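Local coordinates for flagellar hook associated protein type 3 FlgL (Legionella pneumophila subsp. pneumophila, PDB 5YTI), which probably serves as a structural component of the bacterial flagellum, a hook-associated member of the flagellin family placed between hook and filament, at residues A[195-200]-A[317-322]; A[224-229]-A[274-279]; A[301-306]-A[329-334]. All blocks are in the same frame, centred on the assembly; numbering follows the deposited sequence.

Contact 1. Residues A[195-200]-A[317-322]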
loop_
_atom_site.group_PDB
_atom_site.type_symbol
_atom_site.label_atom_id
_atom_site.label_comp_id
_atom_site.label_asym_id
_atom_site.label_seq_id
_atom_site.Cartn_x
_atom_site.Cartn_y
_atom_site.Cartn_z
ATOM N N ILE A 195 -4.959 12.702 -6.344
ATOM C CA ILE A 195 -5.339 13.907 -7.079
ATOM C C ILE A 195 -4.699 15.182 -6.521
ATOM O O ILE A 195 -4.961 15.586 -5.381
ATOM C CB ILE A 195 -6.837 14.091 -7.041
ATOM C CG1 ILE A 195 -7.509 12.846 -7.583
ATOM C CG2 ILE A 195 -7.227 15.313 -7.840
ATOM C CD1 ILE A 195 -8.995 12.836 -7.337
ATOM N N ARG A 196 -3.884 15.814 -7.358
ATOM C CA ARG A 196 -3.102 16.982 -7.012
ATOM C C ARG A 196 -3.516 18.062 -8.018
ATOM O O ARG A 196 -4.174 17.749 -8.997
ATOM C CB ARG A 196 -1.585 16.641 -7.141
ATOM C CG ARG A 196 -1.126 15.308 -6.532
ATOM N N GLU A 197 -3.125 19.320 -7.821
ATOM C CA GLU A 197 -3.204 20.314 -8.923
ATOM C C GLU A 197 -2.079 20.050 -9.923
ATOM O O GLU A 197 -1.149 19.318 -9.588
ATOM C CB GLU A 197 -3.057 21.739 -8.409
ATOM C CG GLU A 197 -3.958 22.089 -7.245
ATOM C CD GLU A 197 -4.690 23.391 -7.468
ATOM O OE1 GLU A 197 -5.823 23.516 -6.952
ATOM O OE2 GLU A 197 -4.151 24.279 -8.169
ATOM N N THR A 198 -2.156 20.629 -11.129
ATOM C CA THR A 198 -1.015 20.614 -12.070
ATOM C C THR A 198 -0.084 21.750 -11.687
ATOM O O THR A 198 -0.364 22.480 -10.736
ATOM C CB THR A 198 -1.438 20.834 -13.535
ATOM O OG1 THR A 198 -2.665 21.563 -13.558
ATOM C CG2 THR A 198 -1.590 19.503 -14.291
ATOM N N LEU A 199 1.015 21.917 -12.426
ATOM C CA LEU A 199 1.871 23.115 -12.273
ATOM C C LEU A 199 1.090 24.439 -12.522
ATOM O O LEU A 199 1.416 25.453 -11.900
ATOM C CB LEU A 199 3.134 23.020 -13.164
ATOM C CG LEU A 199 4.182 21.915 -12.835
ATOM C CD1 LEU A 199 5.127 21.663 -14.015
ATOM C CD2 LEU A 199 4.987 22.195 -11.559
ATOM N N THR A 200 0.065 24.401 -13.397
ATOM C CA THR A 200 -0.919 25.497 -13.612
ATOM C C THR A 200 -1.830 25.760 -12.406
ATOM O O THR A 200 -2.814 25.014 -12.177
ATOM C CB THR A 200 -1.854 25.151 -14.798
ATOM O OG1 THR A 200 -1.154 25.345 -16.029
ATOM C CG2 THR A 200 -3.199 25.990 -14.800
ATOM N N LYS A 317 -9.089 29.123 -0.491
ATOM C CA LYS A 317 -9.770 28.042 0.249
ATOM C C LYS A 317 -10.198 26.823 -0.565
ATOM O O LYS A 317 -10.591 25.812 -0.003
ATOM C CB LYS A 317 -11.026 28.578 0.942
ATOM C CG LYS A 317 -10.752 29.534 2.086
ATOM C CD LYS A 317 -12.011 29.853 2.875
ATOM C CE LYS A 317 -11.714 30.908 3.926
ATOM N NZ LYS A 317 -12.532 30.712 5.148
ATOM N N ALA A 318 -10.184 26.914 -1.880
ATOM C CA ALA A 318 -10.590 25.779 -2.683
ATOM C C ALA A 318 -9.374 24.989 -3.123
ATOM O O ALA A 318 -9.485 23.819 -3.499
ATOM C CB ALA A 318 -11.379 26.244 -3.886
ATOM N N ALA A 319 -8.212 25.636 -3.091
ATOM C CA ALA A 319 -6.955 24.957 -3.436
ATOM C C ALA A 319 -6.481 24.145 -2.240
ATOM O O ALA A 319 -5.581 23.327 -2.353
ATOM C CB ALA A 319 -5.881 25.950 -3.889
ATOM N N THR A 320 -7.118 24.397 -1.108
ATOM C CA THR A 320 -6.967 23.613 0.103
ATOM C C THR A 320 -7.758 22.319 0.072
ATOM O O THR A 320 -7.236 21.281 0.504
ATOM C CB THR A 320 -7.519 24.416 1.285
ATOM O OG1 THR A 320 -6.625 25.478 1.560
ATOM C CG2 THR A 320 -7.685 23.587 2.528
ATOM N N GLN A 321 -9.010 22.384 -0.409
ATOM C CA GLN A 321 -9.954 21.289 -0.213
ATOM C C GLN A 321 -9.527 20.065 -0.994
ATOM O O GLN A 321 -9.475 18.968 -0.462
ATOM C CB GLN A 321 -11.387 21.698 -0.570
ATOM C CG GLN A 321 -12.477 20.825 0.075
ATOM C CD GLN A 321 -12.631 21.074 1.578
ATOM O OE1 GLN A 321 -11.663 20.941 2.358
ATOM N NE2 GLN A 321 -13.854 21.445 1.996
ATOM N N THR A 322 -9.171 20.239 -2.249
ATOM C CA THR A 322 -8.791 19.084 -3.034
ATOM C C THR A 322 -7.770 18.190 -2.335
ATOM O O THR A 322 -7.871 16.945 -2.366
ATOM C CB THR A 322 -8.188 19.520 -4.349
ATOM O OG1 THR A 322 -9.141 20.312 -5.069
ATOM C CG2 THR A 322 -7.794 18.285 -5.148
#
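Ile195, on strand 193-197, meets Thr322 of the long helix 316-374 methyl to methyl: Ile195 CG2 lies 4.0 Å from Thr322 CG2, and the two side chains cross at about a right angle. The same Thr322 CG2 also packs against the strand backbone, 3.9 Å from Ile195 O. Thr322 turns its methyl to the strand because CG2 stands opposite the backbone N (OG1 chi1 -59°), which sends the hydroxyl another way, into a weak hydrogen bond with Val208 N on strand 207-213. Glu197 reaches Ala319, which lies one turn back along the helix from Thr322. The Glu197 CB does not point at the helix, but a bend at chi2 (-131°) brings OE1 to 3.9 Å from Ala319 CB, while OE2 takes a weak hydrogen bond from Asn202 N. Farther out, Phe286 of the adjoining strand 285-290 touches both Glu197 and Thr322, and Arg196 pairs by backbone hydrogen bonds with Ser287. Gln326, one turn on, accepts a hydrogen bond from Ile195 N through OE1, tying this outermost strand of the sheet to the helix. Across the two segments the meeting is van der Waals: a methyl pair, plus one carboxylate oxygen against the Ala319 methyl. Thr322 OG1 and Glu197 OE2, both weakly, and Ile195 N bond outside them, the last adding a polar tie to this packing.

Contact 2. Residues A[224-229]-A[274-279]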
loop_
_atom_site.group_PDB
_atom_site.type_symbol
_atom_site.label_atom_id
_atom_site.label_comp_id
_atom_site.label_asym_id
_atom_site.label_seq_id
_atom_site.Cartn_x
_atom_site.Cartn_y
_atom_site.Cartn_z
ATOM N N TYR A 224 -3.575 10.766 -15.614
ATOM C CA TYR A 224 -4.734 11.412 -16.203
ATOM C C TYR A 224 -4.653 12.890 -15.958
ATOM O O TYR A 224 -4.129 13.330 -14.960
ATOM C CB TYR A 224 -6.044 10.845 -15.599
ATOM C CG TYR A 224 -6.358 9.416 -16.006
ATOM C CD1 TYR A 224 -7.007 9.150 -17.176
ATOM C CD2 TYR A 224 -6.000 8.349 -15.201
ATOM C CE1 TYR A 224 -7.285 7.847 -17.558
ATOM C CE2 TYR A 224 -6.274 7.044 -15.556
ATOM C CZ TYR A 224 -6.925 6.786 -16.742
ATOM O OH TYR A 224 -7.216 5.474 -17.131
ATOM N N THR A 225 -5.193 13.653 -16.877
ATOM C CA THR A 225 -5.286 15.066 -16.713
ATOM C C THR A 225 -6.726 15.472 -16.995
ATOM O O THR A 225 -7.327 15.097 -18.014
ATOM C CB THR A 225 -4.281 15.755 -17.643
ATOM O OG1 THR A 225 -3.057 14.987 -17.656
ATOM C CG2 THR A 225 -4.033 17.207 -17.180
HETATM N N MSE A 226 -7.283 16.203 -16.043
HETATM C CA MSE A 226 -8.650 16.697 -16.121
HETATM C C MSE A 226 -8.559 18.174 -16.364
HETATM O O MSE A 226 -7.928 18.919 -15.601
HETATM C CB MSE A 226 -9.392 16.417 -14.811
HETATM C CG MSE A 226 -10.881 16.783 -14.875
HETATM SE SE MSE A 226 -11.779 16.598 -13.122
HETATM C CE MSE A 226 -12.612 14.929 -13.733
ATOM N N THR A 227 -9.193 18.610 -17.433
ATOM C CA THR A 227 -9.028 19.960 -17.914
ATOM C C THR A 227 -10.458 20.492 -18.105
ATOM O O THR A 227 -11.290 19.854 -18.783
ATOM C CB THR A 227 -8.158 19.964 -19.221
ATOM O OG1 THR A 227 -8.209 18.678 -19.852
ATOM C CG2 THR A 227 -6.648 20.206 -18.932
ATOM N N PHE A 228 -10.765 21.618 -17.458
ATOM C CA PHE A 228 -12.051 22.304 -17.668
ATOM C C PHE A 228 -11.946 23.345 -18.793
ATOM O O PHE A 228 -11.059 24.208 -18.786
ATOM C CB PHE A 228 -12.541 22.972 -16.357
ATOM C CG PHE A 228 -12.664 22.010 -15.209
ATOM C CD1 PHE A 228 -13.798 21.269 -15.034
ATOM C CD2 PHE A 228 -11.618 21.812 -14.352
ATOM C CE1 PHE A 228 -13.885 20.342 -14.026
ATOM C CE2 PHE A 228 -11.696 20.889 -13.334
ATOM C CZ PHE A 228 -12.829 20.146 -13.177
ATOM N N ALA A 229 -12.828 23.275 -19.780
ATOM C CA ALA A 229 -12.820 24.307 -20.821
ATOM C C ALA A 229 -14.183 24.461 -21.514
ATOM O O ALA A 229 -15.198 23.935 -21.022
ATOM C CB ALA A 229 -11.686 24.057 -21.826
HETATM N N MSE A 274 -15.446 10.193 -9.228
HETATM C CA MSE A 274 -15.066 11.312 -8.350
HETATM C C MSE A 274 -16.043 12.448 -8.519
HETATM O O MSE A 274 -16.858 12.436 -9.437
HETATM C CB MSE A 274 -13.623 11.775 -8.576
HETATM C CG MSE A 274 -13.251 12.482 -9.895
HETATM SE SE MSE A 274 -11.519 11.774 -10.593
HETATM C CE MSE A 274 -12.292 10.149 -11.386
ATOM N N VAL A 275 -16.015 13.431 -7.620
ATOM C CA VAL A 275 -17.032 14.485 -7.648
ATOM C C VAL A 275 -16.394 15.846 -7.499
ATOM O O VAL A 275 -15.644 16.068 -6.545
ATOM C CB VAL A 275 -18.074 14.266 -6.534
ATOM C CG1 VAL A 275 -18.917 15.516 -6.291
ATOM C CG2 VAL A 275 -18.965 13.082 -6.884
ATOM N N VAL A 276 -16.734 16.750 -8.425
ATOM C CA VAL A 276 -16.158 18.097 -8.500
ATOM C C VAL A 276 -17.076 19.183 -7.916
ATOM O O VAL A 276 -18.203 19.250 -8.271
ATOM C CB VAL A 276 -15.842 18.395 -9.965
ATOM C CG1 VAL A 276 -15.171 19.745 -10.135
ATOM C CG2 VAL A 276 -14.935 17.304 -10.520
ATOM N N SER A 277 -16.608 20.010 -6.990
ATOM C CA SER A 277 -17.477 20.999 -6.341
ATOM C C SER A 277 -16.914 22.378 -6.643
ATOM O O SER A 277 -15.731 22.492 -6.965
ATOM C CB SER A 277 -17.540 20.796 -4.814
ATOM O OG SER A 277 -17.740 19.440 -4.469
ATOM N N GLY A 278 -17.734 23.424 -6.530
ATOM C CA GLY A 278 -17.236 24.778 -6.733
ATOM C C GLY A 278 -17.409 25.166 -8.184
ATOM O O GLY A 278 -17.995 24.410 -8.952
ATOM N N LEU A 279 -16.915 26.343 -8.563
ATOM C CA LEU A 279 -17.067 26.823 -9.938
ATOM C C LEU A 279 -15.687 27.100 -10.535
ATOM O O LEU A 279 -15.071 28.116 -10.269
ATOM C CB LEU A 279 -17.997 28.057 -9.980
ATOM C CG LEU A 279 -19.232 28.008 -9.029
#
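Val276 divides its two methyl groups between Met226 and Phe228, which stand two residues apart on the same side of strand 224-230. The valine chi1 of -177° points CG1 at the phenyl ring and leaves CG2 for the selenomethionine. Phe228 and Val276 approach from opposite directions, and the far end of the ring does the touching: Phe228 CZ is 3.9 Å and Phe228 CE1 4.1 Å from Val276 CG1, the methyl lying obliquely to the ring. Met226 runs alongside the valine in the reverse direction, and Met226 SE comes to 4.2 Å from Val276 CG2. The Met226 chain is extended through chi2 and bends only at chi3 (-104°), so the selenium reaches the valine before CE turns off. The backbones stay well apart, Met226 CA and Val276 CA being 10.8 Å from each other, as suits two sheets packed through side chains. Strand 224-230 belongs to an antiparallel sheet, held between 285-290 and 236-242, whereas 272-277 is the central strand of a second one. Phe286 and Val238 touch Phe228, Val240 and Ile267 touch Met226, and Tyr261 from a loop packs on Val276, enclosing an apolar layer between the sheets.

Contact 3. Residues A[301-306]-A[329-334]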
loop_
_atom_site.group_PDB
_atom_site.type_symbol
_atom_site.label_atom_id
_atom_site.label_comp_id
_atom_site.label_asym_id
_atom_site.label_seq_id
_atom_site.Cartn_x
_atom_site.Cartn_y
_atom_site.Cartn_z
ATOM N N GLN A 301 3.691 15.793 7.175
ATOM C CA GLN A 301 4.453 16.935 6.651
ATOM C C GLN A 301 3.575 17.742 5.741
ATOM O O GLN A 301 3.639 18.969 5.733
ATOM C CB GLN A 301 5.682 16.485 5.861
ATOM C CG GLN A 301 6.699 15.714 6.695
ATOM C CD GLN A 301 8.059 15.654 6.051
ATOM O OE1 GLN A 301 8.975 16.331 6.514
ATOM N NE2 GLN A 301 8.208 14.845 4.992
ATOM N N ARG A 302 2.755 17.019 4.983
ATOM C CA ARG A 302 1.819 17.588 4.037
ATOM C C ARG A 302 0.618 18.253 4.701
ATOM O O ARG A 302 0.093 19.239 4.172
ATOM C CB ARG A 302 1.308 16.502 3.105
ATOM C CG ARG A 302 2.251 16.109 1.973
ATOM C CD ARG A 302 1.457 15.906 0.694
ATOM N NE ARG A 302 1.102 14.519 0.413
ATOM C CZ ARG A 302 0.073 14.138 -0.350
ATOM N NH1 ARG A 302 -0.122 12.847 -0.528
ATOM N NH2 ARG A 302 -0.774 15.010 -0.911
HETATM N N MSE A 303 0.149 17.719 5.828
HETATM C CA MSE A 303 -1.000 18.331 6.499
HETATM C C MSE A 303 -0.570 19.664 7.031
HETATM O O MSE A 303 -1.359 20.616 7.032
HETATM C CB MSE A 303 -1.553 17.501 7.632
HETATM C CG MSE A 303 -2.427 16.318 7.231
HETATM SE SE MSE A 303 -2.567 15.246 8.890
HETATM C CE MSE A 303 -3.366 16.557 10.096
ATOM N N ILE A 304 0.693 19.725 7.463
ATOM C CA ILE A 304 1.340 20.971 7.931
ATOM C C ILE A 304 1.529 22.015 6.793
ATOM O O ILE A 304 1.135 23.181 6.923
ATOM C CB ILE A 304 2.728 20.692 8.559
ATOM C CG1 ILE A 304 2.617 19.898 9.865
ATOM C CG2 ILE A 304 3.500 21.985 8.772
ATOM C CD1 ILE A 304 3.954 19.325 10.345
ATOM N N ASN A 305 2.140 21.619 5.682
ATOM C CA ASN A 305 2.239 22.533 4.561
ATOM C C ASN A 305 0.873 23.123 4.257
ATOM O O ASN A 305 0.784 24.304 3.989
ATOM C CB ASN A 305 2.773 21.850 3.312
ATOM C CG ASN A 305 4.219 21.412 3.449
ATOM O OD1 ASN A 305 4.784 20.842 2.520
ATOM N ND2 ASN A 305 4.825 21.666 4.605
ATOM N N ASN A 306 -0.184 22.313 4.321
ATOM C CA ASN A 306 -1.526 22.742 3.921
ATOM C C ASN A 306 -2.189 23.683 4.934
ATOM O O ASN A 306 -2.837 24.661 4.591
ATOM C CB ASN A 306 -2.405 21.512 3.772
ATOM C CG ASN A 306 -3.375 21.633 2.630
ATOM O OD1 ASN A 306 -2.965 21.825 1.502
ATOM N ND2 ASN A 306 -4.667 21.498 2.912
ATOM N N ALA A 329 -7.887 10.817 3.393
ATOM C CA ALA A 329 -7.831 9.412 2.987
ATOM C C ALA A 329 -6.540 8.767 3.444
ATOM O O ALA A 329 -6.513 7.589 3.772
ATOM C CB ALA A 329 -7.982 9.267 1.480
ATOM N N GLN A 330 -5.468 9.544 3.477
ATOM C CA GLN A 330 -4.167 8.976 3.797
ATOM C C GLN A 330 -3.977 8.689 5.269
ATOM O O GLN A 330 -3.449 7.633 5.637
ATOM C CB GLN A 330 -3.062 9.878 3.267
ATOM C CG GLN A 330 -3.004 9.798 1.753
ATOM C CD GLN A 330 -1.861 10.576 1.157
ATOM O OE1 GLN A 330 -1.910 10.887 -0.034
ATOM N NE2 GLN A 330 -0.813 10.881 1.961
ATOM N N ILE A 331 -4.379 9.655 6.089
ATOM C CA ILE A 331 -4.552 9.440 7.502
ATOM C C ILE A 331 -5.375 8.190 7.770
ATOM O O ILE A 331 -4.998 7.427 8.643
ATOM C CB ILE A 331 -5.269 10.599 8.166
ATOM C CG1 ILE A 331 -4.296 11.714 8.470
ATOM C CG2 ILE A 331 -5.900 10.140 9.451
ATOM C CD1 ILE A 331 -3.016 11.228 9.104
ATOM N N ASP A 332 -6.469 7.975 7.032
ATOM C CA ASP A 332 -7.289 6.796 7.247
ATOM C C ASP A 332 -6.590 5.550 6.779
ATOM O O ASP A 332 -6.541 4.575 7.513
ATOM C CB ASP A 332 -8.625 6.890 6.528
ATOM C CG ASP A 332 -9.574 7.876 7.186
ATOM O OD1 ASP A 332 -9.177 8.437 8.237
ATOM O OD2 ASP A 332 -10.702 8.096 6.663
ATOM N N SER A 333 -6.068 5.566 5.552
ATOM C CA SER A 333 -5.330 4.421 5.003
ATOM C C SER A 333 -4.320 3.900 6.024
ATOM O O SER A 333 -4.081 2.696 6.115
ATOM C CB SER A 333 -4.585 4.823 3.735
ATOM O OG SER A 333 -5.341 4.571 2.553
ATOM N N ALA A 334 -3.757 4.835 6.786
ATOM C CA ALA A 334 -2.727 4.569 7.735
ATOM C C ALA A 334 -3.301 4.135 9.063
ATOM O O ALA A 334 -2.737 3.311 9.750
ATOM C CB ALA A 334 -1.886 5.815 7.929
#
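Gln330 faces Arg302 with its amide: Gln330 OE1 stands 2.7 Å from Arg302 NH1, oblique to the guanidinium, and the two planar groups are turned 64° against each other. Extended beyond CG, the glutamine side chain carries the amide straight out to this meeting, at about a right angle to the arginine, whose own chain is kinked at chi2 and chi3. Other partners hold both groups. Gln330 OE1 accepts a hydrogen bond from Gly189 N and Gln330 NE2 is bonded to Thr299 OG1, which together set the rotation of the amide, while Arg302 makes salt bridges to Glu294 through NH1 and to Glu323 through NH2. The guanidinium is thus paired with two carboxylates, which probably favour its positive charge. Next in order, Ile331 provides the apolar half of the contact. Its CB points past the other helix, but a chi1 of -82° carries the longer branch inward, so that Ile331 CG1 and Ile331 CD1 each lie 4.0 Å from Met303 SE. Asp332 turns elsewhere, in a salt bridge with Arg91, and Asp332 and Ser333 also pack on Arg192 of the second subunit. Short helix 296-307 thereby lies against 316-374 with helix 49-96 as third member: Leu87 and Arg91 touch Ile331, Ile93 and Gln94 touch Met303. Helix 104-125 covers another flank of the short helix, where Ala114 and Gln115 meet Ile304.

In the fold
After helices 49-96 and 104-125 the chain enters the beta region, and 195-200 there opens the loop that contact 1 closes at 317-322. Contact 2 opens and closes within that loop, joining 224-229 to 274-279 and so one sheet to the other. The chain then leaves the sheets for helix 296-307; contact 3 opens at 301-306, before contact 1 has closed, and is completed at 329-334, so these two cross. Both end on helix 316-374, which thus ties the sheets to the helical bundle. Contacts 1 and 2 touch where Ile195 packs on Met274; contacts 2 and 3 remain about 12 Å apart at their nearest atoms.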